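Local structure of nitroalkane oxidase (Podospora anserina, 3MKH) at residues 169-180 against 224-232. The protein oxidises primary and secondary nitroalkanes to aldehydes or ketones with the help of FAD, using oxygen and releasing nitrite and hydrogen peroxide. Sequence-based numbering, arbitrary orientation.
Sequences MWATNCAGWDFK and FEVLRHVAT. With FAD (flavin-adenine dinucleotide), chain E.
His229 points the edge of its imidazole into the face of Phe179: CE1 sits 3.4 Å above the phenyl plane, over the middle of the ring, with the planes at 68°, a T-shaped stack. Pro41, from helix 41-45, touches both rings. Next to the stack, Val226 puts CG2 against both the carbonyl O of Phe179 and Ala175 CB, 3.8 Å from the latter, while its CG1 lies against one face of the imidazole. Phe224 extends its ring against the loop at Ala175 and Phe179, with CG anti to the backbone N (chi1 -177°); this carries CZ to 3.7 Å from Ala175 CA and sets the ring edge, in plane, against Phe179 O. That carbonyl also accepts a 2.6 Å hydrogen bond from a water, which in turn takes the N-H of Val226, so the polar link between strand and loop runs through a water, while the direct contacts are apolar and aromatic. Were Phe179 cut back to an alanine, the His229 edge would probably lose the ring face it meets, leaving the imidazole freer to turn.

At the flavin end, Met169 runs fully extended and brings CE to 3.7 Å from Val230 CG2, also meeting the guanidinium of Arg228, whose NH2 is salt-bridged to Asp380 of the second subunit. Val230 CG1 packs obliquely on Trp170 at CH2 (3.7 Å), and the same indole reaches C8M of FAD through CE3 (3.5 Å). Thr172, two residues further along the FAD-binding loop, gives its N-H weakly to flavin O4. With no direct hydrogen bond between the two segments, strand 224-228 and its continuation meet this loop of the acyl-CoA dehydrogenase fold through apolar and aromatic packing plus one water; the Trp170 indole lies between the flavin's dimethylbenzene end and Val230, and the charge of Arg228 is met from the second subunit.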
ATOM      1  N   MET A 169      26.539 -12.128  16.841  1.00 20.33           N
ATOM      2  CA  MET A 169      25.262 -12.828  16.812  1.00 20.64           C
ATOM      3  C   MET A 169      24.738 -12.765  15.391  1.00 22.08           C
ATOM      4  O   MET A 169      25.048 -11.813  14.668  1.00 22.95           O
ATOM      5  CB  MET A 169      24.279 -12.153  17.779  1.00 23.24           C
ATOM      6  CG  MET A 169      22.929 -12.869  17.936  1.00 20.75           C
ATOM      7  SD  MET A 169      21.945 -12.074  19.242  1.00 24.21           S
ATOM      8  CE  MET A 169      20.373 -12.930  19.083  1.00 21.62           C
ATOM      9  N   TRP A 170      23.997 -13.799  14.996  1.00 19.96           N
ATOM     10  CA  TRP A 170      23.341 -13.897  13.693  1.00 23.44           C
ATOM     11  C   TRP A 170      24.273 -14.310  12.548  1.00 25.09           C
ATOM     12  O   TRP A 170      23.827 -14.445  11.413  1.00 28.94           O
ATOM     13  CB  TRP A 170      22.625 -12.593  13.309  1.00 21.60           C
ATOM     14  CG  TRP A 170      21.524 -12.142  14.262  1.00 21.12           C
ATOM     15  CD1 TRP A 170      21.563 -11.058  15.098  1.00 22.42           C
ATOM     16  CD2 TRP A 170      20.235 -12.740  14.441  1.00 24.47           C
ATOM     17  NE1 TRP A 170      20.388 -10.965  15.805  1.00 22.80           N
ATOM     18  CE2 TRP A 170      19.551 -11.976  15.412  1.00 25.95           C
ATOM     19  CE3 TRP A 170      19.592 -13.853  13.883  1.00 23.86           C
ATOM     20  CZ2 TRP A 170      18.261 -12.287  15.838  1.00 23.23           C
ATOM     21  CZ3 TRP A 170      18.306 -14.161  14.311  1.00 25.86           C
ATOM     22  CH2 TRP A 170      17.655 -13.377  15.275  1.00 21.52           C
ATOM     23  N   ALA A 171      25.557 -14.494  12.829  1.00 22.25           N
ATOM     24  CA  ALA A 171      26.507 -14.751  11.752  1.00 22.22           C
ATOM     25  C   ALA A 171      26.446 -16.206  11.317  1.00 23.73           C
ATOM     26  O   ALA A 171      27.000 -17.111  11.955  1.00 20.80           O
ATOM     27  CB  ALA A 171      27.910 -14.346  12.150  1.00 21.92           C
ATOM     28  N   THR A 172      25.750 -16.416  10.215  1.00 19.55           N
ATOM     29  CA  THR A 172      25.422 -17.752   9.763  1.00 20.32           C
ATOM     30  C   THR A 172      26.664 -18.633   9.600  1.00 21.45           C
ATOM     31  O   THR A 172      27.628 -18.236   8.947  1.00 20.78           O
ATOM     32  CB  THR A 172      24.647 -17.674   8.439  1.00 21.62           C
ATOM     33  OG1 THR A 172      23.486 -16.853   8.621  1.00 21.58           O
ATOM     34  CG2 THR A 172      24.237 -19.048   7.981  1.00 17.14           C
ATOM     35  N   ASN A 173      26.622 -19.821  10.203  1.00 19.73           N
ATOM     36  CA  ASN A 173      27.698 -20.815  10.120  1.00 19.35           C
ATOM     37  C   ASN A 173      28.886 -20.602  11.070  1.00 21.32           C
ATOM     38  O   ASN A 173      29.746 -21.476  11.159  1.00 19.57           O
ATOM     39  CB  ASN A 173      28.287 -20.919   8.690  1.00 19.42           C
ATOM     40  CG  ASN A 173      27.319 -21.478   7.662  1.00 19.80           C
ATOM     41  OD1 ASN A 173      27.563 -21.351   6.441  1.00 23.65           O
ATOM     42  ND2 ASN A 173      26.254 -22.117   8.114  1.00 16.06           N
ATOM     43  N   CYS A 174      28.963 -19.461  11.761  1.00 20.90           N
ATOM     44  CA  CYS A 174      30.202 -19.117  12.473  1.00 20.16           C
ATOM     45  C   CYS A 174      30.638 -20.152  13.519  1.00 24.01           C
ATOM     46  O   CYS A 174      31.831 -20.263  13.834  1.00 21.30           O
ATOM     47  CB  CYS A 174      30.108 -17.731  13.124  1.00 21.77           C
ATOM     48  SG  CYS A 174      28.945 -17.651  14.516  1.00 24.17           S
ATOM     49  N   ALA A 175      29.684 -20.920  14.043  1.00 22.07           N
ATOM     50  CA  ALA A 175      30.014 -21.873  15.102  1.00 17.79           C
ATOM     51  C   ALA A 175      30.406 -23.271  14.591  1.00 21.48           C
ATOM     52  O   ALA A 175      30.855 -24.113  15.367  1.00 21.39           O
ATOM     53  CB  ALA A 175      28.861 -21.955  16.121  1.00 21.91           C
ATOM     54  N   GLY A 176      30.253 -23.518  13.288  1.00 22.27           N
ATOM     55  CA  GLY A 176      30.646 -24.802  12.713  1.00 23.60           C
ATOM     56  C   GLY A 176      29.664 -25.924  13.014  1.00 23.29           C
ATOM     57  O   GLY A 176      28.689 -25.721  13.738  1.00 22.01           O
ATOM     58  N   TRP A 177      29.920 -27.114  12.470  1.00 22.63           N
ATOM     59  CA  TRP A 177      29.004 -28.238  12.638  1.00 22.88           C
ATOM     60  C   TRP A 177      28.892 -28.704  14.090  1.00 22.97           C
ATOM     61  O   TRP A 177      27.836 -29.191  14.510  1.00 20.12           O
ATOM     62  CB  TRP A 177      29.424 -29.418  11.764  1.00 22.62           C
ATOM     63  CG  TRP A 177      29.386 -29.121  10.305  1.00 21.51           C
ATOM     64  CD1 TRP A 177      30.458 -29.061   9.454  1.00 22.35           C
ATOM     65  CD2 TRP A 177      28.225 -28.845   9.510  1.00 19.62           C
ATOM     66  NE1 TRP A 177      30.034 -28.771   8.181  1.00 19.07           N
ATOM     67  CE2 TRP A 177      28.671 -28.627   8.186  1.00 21.15           C
ATOM     68  CE3 TRP A 177      26.852 -28.767   9.787  1.00 19.26           C
ATOM     69  CZ2 TRP A 177      27.798 -28.326   7.144  1.00 19.99           C
ATOM     70  CZ3 TRP A 177      25.977 -28.464   8.743  1.00 22.96           C
ATOM     71  CH2 TRP A 177      26.457 -28.257   7.434  1.00 22.04           C
ATOM     72  N   ASP A 178      29.980 -28.552  14.844  1.00 23.80           N
ATOM     73  CA  ASP A 178      30.045 -29.067  16.210  1.00 24.06           C
ATOM     74  C   ASP A 178      29.989 -27.928  17.237  1.00 26.11           C
ATOM     75  O   ASP A 178      30.194 -28.144  18.435  1.00 24.35           O
ATOM     76  CB  ASP A 178      31.282 -29.953  16.411  1.00 26.14           C
ATOM     77  CG  ASP A 178      32.590 -29.180  16.356  1.00 28.83           C
ATOM     78  OD1 ASP A 178      32.572 -27.948  16.112  1.00 26.77           O
ATOM     79  OD2 ASP A 178      33.648 -29.820  16.552  1.00 26.07           O
ATOM     80  N   PHE A 179      29.735 -26.713  16.748  1.00 22.07           N
ATOM     81  CA  PHE A 179      29.553 -25.554  17.608  1.00 24.94           C
ATOM     82  C   PHE A 179      30.826 -25.091  18.318  1.00 21.28           C
ATOM     83  O   PHE A 179      30.766 -24.321  19.266  1.00 25.16           O
ATOM     84  CB  PHE A 179      28.416 -25.818  18.606  1.00 22.01           C
ATOM     85  CG  PHE A 179      27.112 -26.133  17.932  1.00 23.53           C
ATOM     86  CD1 PHE A 179      26.670 -25.347  16.877  1.00 23.90           C
ATOM     87  CD2 PHE A 179      26.345 -27.212  18.326  1.00 23.08           C
ATOM     88  CE1 PHE A 179      25.480 -25.639  16.235  1.00 24.87           C
ATOM     89  CE2 PHE A 179      25.148 -27.503  17.691  1.00 25.92           C
ATOM     90  CZ  PHE A 179      24.723 -26.707  16.641  1.00 23.76           C
ATOM     91  N   LYS A 180      31.978 -25.529  17.842  1.00 23.42           N
ATOM     92  CA  LYS A 180      33.226 -25.069  18.434  1.00 22.19           C
ATOM     93  C   LYS A 180      34.026 -24.191  17.470  1.00 24.99           C
ATOM     94  O   LYS A 180      35.221 -23.965  17.667  1.00 25.31           O
ATOM     95  CB  LYS A 180      34.055 -26.262  18.928  1.00 26.21           C
ATOM     96  CG  LYS A 180      33.407 -26.998  20.103  1.00 28.48           C
ATOM     97  CD  LYS A 180      34.325 -28.107  20.618  1.00 39.12           C
ATOM     98  CE  LYS A 180      33.633 -28.960  21.676  1.00 48.12           C
ATOM     99  NZ  LYS A 180      32.975 -28.132  22.735  1.00 49.54           N
ATOM    100  N   PHE A 224      36.462 -19.809  22.121  1.00 25.96           N
ATOM    101  CA  PHE A 224      35.205 -19.668  21.382  1.00 26.78           C
ATOM    102  C   PHE A 224      34.089 -20.330  22.172  1.00 24.74           C
ATOM    103  O   PHE A 224      34.252 -21.449  22.665  1.00 29.76           O
ATOM    104  CB  PHE A 224      35.306 -20.286  19.980  1.00 25.54           C
ATOM    105  CG  PHE A 224      34.052 -20.112  19.142  1.00 24.06           C
ATOM    106  CD1 PHE A 224      33.090 -21.107  19.097  1.00 23.81           C
ATOM    107  CD2 PHE A 224      33.843 -18.952  18.407  1.00 23.00           C
ATOM    108  CE1 PHE A 224      31.920 -20.951  18.330  1.00 23.68           C
ATOM    109  CE2 PHE A 224      32.689 -18.787  17.629  1.00 23.18           C
ATOM    110  CZ  PHE A 224      31.726 -19.794  17.599  1.00 24.10           C
ATOM    111  N   GLU A 225      32.955 -19.654  22.293  1.00 22.70           N
ATOM    112  CA  GLU A 225      31.822 -20.238  23.011  1.00 29.67           C
ATOM    113  C   GLU A 225      30.498 -19.831  22.392  1.00 24.83           C
ATOM    114  O   GLU A 225      30.295 -18.662  22.067  1.00 23.36           O
ATOM    115  CB  GLU A 225      31.843 -19.829  24.491  1.00 29.99           C
ATOM    116  CG  GLU A 225      30.826 -20.604  25.361  1.00 36.50           C
ATOM    117  CD  GLU A 225      30.705 -20.057  26.781  1.00 38.94           C
ATOM    118  OE1 GLU A 225      31.607 -19.300  27.206  1.00 43.05           O
ATOM    119  OE2 GLU A 225      29.704 -20.376  27.471  1.00 38.59           O
ATOM    120  N   VAL A 226      29.609 -20.798  22.205  1.00 25.36           N
ATOM    121  CA  VAL A 226      28.228 -20.496  21.866  1.00 24.09           C
ATOM    122  C   VAL A 226      27.484 -20.121  23.150  1.00 28.02           C
ATOM    123  O   VAL A 226      27.401 -20.914  24.085  1.00 24.32           O
ATOM    124  CB  VAL A 226      27.540 -21.681  21.173  1.00 23.77           C
ATOM    125  CG1 VAL A 226      26.039 -21.402  20.986  1.00 24.34           C
ATOM    126  CG2 VAL A 226      28.226 -21.968  19.827  1.00 24.14           C
ATOM    127  N   LEU A 227      26.964 -18.899  23.202  1.00 24.21           N
ATOM    128  CA  LEU A 227      26.246 -18.433  24.383  1.00 21.88           C
ATOM    129  C   LEU A 227      24.776 -18.831  24.317  1.00 24.91           C
ATOM    130  O   LEU A 227      24.204 -19.237  25.320  1.00 22.95           O
ATOM    131  CB  LEU A 227      26.361 -16.914  24.535  1.00 22.27           C
ATOM    132  CG  LEU A 227      27.781 -16.348  24.705  1.00 25.27           C
ATOM    133  CD1 LEU A 227      27.719 -14.839  24.872  1.00 25.65           C
ATOM    134  CD2 LEU A 227      28.469 -17.001  25.907  1.00 32.66           C
ATOM    135  N   ARG A 228      24.163 -18.678  23.141  1.00 19.12           N
ATOM    136  CA  ARG A 228      22.754 -19.028  22.983  1.00 24.35           C
ATOM    137  C   ARG A 228      22.446 -19.360  21.545  1.00 22.03           C
ATOM    138  O   ARG A 228      22.806 -18.598  20.630  1.00 21.35           O
ATOM    139  CB  ARG A 228      21.837 -17.891  23.465  1.00 22.90           C
ATOM    140  CG  ARG A 228      20.361 -18.148  23.189  1.00 30.07           C
ATOM    141  CD  ARG A 228      19.456 -17.092  23.824  1.00 30.78           C
ATOM    142  NE  ARG A 228      19.527 -15.785  23.167  1.00 25.83           N
ATOM    143  CZ  ARG A 228      18.648 -15.347  22.266  1.00 28.04           C
ATOM    144  NH1 ARG A 228      17.637 -16.117  21.890  1.00 25.45           N
ATOM    145  NH2 ARG A 228      18.785 -14.140  21.731  1.00 26.31           N
ATOM    146  N   HIS A 229      21.800 -20.507  21.344  1.00 19.86           N
ATOM    147  CA  HIS A 229      21.246 -20.847  20.039  1.00 22.42           C
ATOM    148  C   HIS A 229      19.950 -20.064  19.880  1.00 26.80           C
ATOM    149  O   HIS A 229      19.109 -20.061  20.781  1.00 25.09           O
ATOM    150  CB  HIS A 229      20.956 -22.352  19.926  1.00 21.71           C
ATOM    151  CG  HIS A 229      22.186 -23.212  19.934  1.00 21.94           C
ATOM    152  ND1 HIS A 229      22.992 -23.372  18.825  1.00 20.18           N
ATOM    153  CD2 HIS A 229      22.738 -23.971  20.913  1.00 22.76           C
ATOM    154  CE1 HIS A 229      23.994 -24.182  19.125  1.00 23.47           C
ATOM    155  NE2 HIS A 229      23.866 -24.556  20.390  1.00 20.91           N
ATOM    156  N   VAL A 230      19.780 -19.429  18.724  1.00 23.56           N
ATOM    157  CA  VAL A 230      18.627 -18.569  18.467  1.00 23.63           C
ATOM    158  C   VAL A 230      17.585 -19.328  17.650  1.00 25.47           C
ATOM    159  O   VAL A 230      17.856 -19.771  16.531  1.00 27.47           O
ATOM    160  CB  VAL A 230      19.049 -17.294  17.681  1.00 26.32           C
ATOM    161  CG1 VAL A 230      17.867 -16.329  17.522  1.00 24.67           C
ATOM    162  CG2 VAL A 230      20.230 -16.597  18.374  1.00 23.79           C
ATOM    163  N   ALA A 231      16.395 -19.478  18.217  1.00 24.49           N
ATOM    164  CA  ALA A 231      15.277 -20.122  17.536  1.00 26.52           C
ATOM    165  C   ALA A 231      14.567 -19.080  16.657  1.00 23.75           C
ATOM    166  O   ALA A 231      14.302 -17.959  17.094  1.00 24.03           O
ATOM    167  CB  ALA A 231      14.311 -20.722  18.566  1.00 27.03           C
ATOM    168  N   THR A 232      14.262 -19.463  15.420  1.00 22.67           N
ATOM    169  CA  THR A 232      13.738 -18.539  14.415  1.00 21.83           C
ATOM    170  C   THR A 232      12.487 -19.171  13.776  1.00 22.81           C
ATOM    171  O   THR A 232      12.369 -20.393  13.739  1.00 22.86           O
ATOM    172  CB  THR A 232      14.843 -18.219  13.320  1.00 23.02           C
ATOM    173  OG1 THR A 232      15.253 -19.427  12.666  1.00 23.79           O
ATOM    174  CG2 THR A 232      16.091 -17.592  13.958  1.00 22.35           C
TER
HETATM  175  PA  FAD E 500      20.215  -3.296  13.664  0.84 26.80           P
HETATM  176  O1A FAD E 500      21.403  -2.562  14.094  0.84 24.28           O
HETATM  177  O2A FAD E 500      19.801  -4.483  14.414  0.84 25.49           O
HETATM  178  O5B FAD E 500      18.985  -2.264  13.603  0.84 26.55           O
HETATM  179  C5B FAD E 500      17.670  -2.664  13.982  0.84 22.17           C
HETATM  180  C4B FAD E 500      16.591  -1.647  13.565  0.84 25.30           C
HETATM  181  O4B FAD E 500      16.820  -0.412  14.256  0.84 28.20           O
HETATM  182  C3B FAD E 500      16.680  -1.308  12.080  0.84 24.71           C
HETATM  183  O3B FAD E 500      15.857  -2.201  11.328  0.84 25.08           O
HETATM  184  C2B FAD E 500      16.093   0.091  12.030  0.84 23.39           C
HETATM  185  O2B FAD E 500      14.674   0.024  11.940  0.84 21.93           O
HETATM  186  C1B FAD E 500      16.502   0.694  13.374  0.84 27.58           C
HETATM  187  N9A FAD E 500      17.707   1.544  13.163  0.84 27.69           N
HETATM  188  C8A FAD E 500      18.905   1.356  13.710  0.84 27.11           C
HETATM  189  N7A FAD E 500      19.741   2.299  13.294  0.84 27.62           N
HETATM  190  C5A FAD E 500      19.070   3.100  12.475  0.84 31.34           C
HETATM  191  C6A FAD E 500      19.406   4.237  11.754  0.84 33.19           C
HETATM  192  N6A FAD E 500      20.635   4.732  11.806  0.84 33.10           N
HETATM  193  N1A FAD E 500      18.469   4.828  11.005  0.84 27.38           N
HETATM  194  C2A FAD E 500      17.242   4.342  10.948  0.84 30.69           C
HETATM  195  N3A FAD E 500      16.889   3.262  11.624  0.84 28.15           N
HETATM  196  C4A FAD E 500      17.777   2.620  12.391  0.84 29.44           C
HETATM  197  N1  FAD E 500      24.931 -11.378  10.017  0.84 24.46           N
HETATM  198  C2  FAD E 500      26.257 -11.602   9.671  0.84 23.17           C
HETATM  199  O2  FAD E 500      27.129 -10.874  10.124  0.84 26.13           O
HETATM  200  N3  FAD E 500      26.589 -12.642   8.809  0.84 24.14           N
HETATM  201  C4  FAD E 500      25.600 -13.475   8.293  0.84 25.05           C
HETATM  202  O4  FAD E 500      25.907 -14.394   7.537  0.84 21.80           O
HETATM  203  C4X FAD E 500      24.275 -13.253   8.641  0.84 25.86           C
HETATM  204  N5  FAD E 500      23.255 -14.065   8.136  0.84 25.03           N
HETATM  205  C5X FAD E 500      22.001 -14.048   8.755  0.84 22.33           C
HETATM  206  C6  FAD E 500      21.074 -15.059   8.521  0.84 21.03           C
HETATM  207  C7  FAD E 500      19.835 -15.029   9.149  0.84 22.18           C
HETATM  208  C7M FAD E 500      18.811 -16.134   8.904  0.84 22.87           C
HETATM  209  C8  FAD E 500      19.524 -13.985  10.010  0.84 25.84           C
HETATM  210  C8M FAD E 500      18.164 -13.942  10.708  0.84 22.00           C
HETATM  211  C9  FAD E 500      20.446 -12.975  10.235  0.84 24.46           C
HETATM  212  C9A FAD E 500      21.685 -13.006   9.612  0.84 21.82           C
HETATM  213  N10 FAD E 500      22.616 -11.994   9.843  0.84 27.04           N
HETATM  214  C10 FAD E 500      23.945 -12.208   9.499  0.84 28.96           C
HETATM  215  C1' FAD E 500      22.206 -10.697  10.433  0.84 27.62           C
HETATM  216  C2' FAD E 500      21.723  -9.732   9.349  0.84 26.53           C
HETATM  217  O2' FAD E 500      22.789  -9.433   8.454  0.84 26.24           O
HETATM  218  C3' FAD E 500      21.139  -8.430   9.921  0.84 27.34           C
HETATM  219  O3' FAD E 500      20.530  -7.711   8.859  0.84 26.31           O
HETATM  220  C4' FAD E 500      22.186  -7.518  10.579  0.84 27.45           C
HETATM  221  O4' FAD E 500      22.469  -7.964  11.898  0.84 25.42           O
HETATM  222  C5' FAD E 500      21.670  -6.076  10.646  0.84 27.32           C
HETATM  223  O5' FAD E 500      20.398  -6.008  11.292  0.84 27.73           O
HETATM  224  P   FAD E 500      19.523  -4.677  11.236  0.84 28.69           P
HETATM  225  O1P FAD E 500      19.528  -4.184   9.854  0.84 26.69           O
HETATM  226  O2P FAD E 500      18.239  -4.926  11.891  0.84 26.46           O
HETATM  227  O3P FAD E 500      20.426  -3.668  12.114  0.84 27.68           O
HETATM  228  O   HOH W   1      30.621 -23.729  21.745  1.00 35.52           O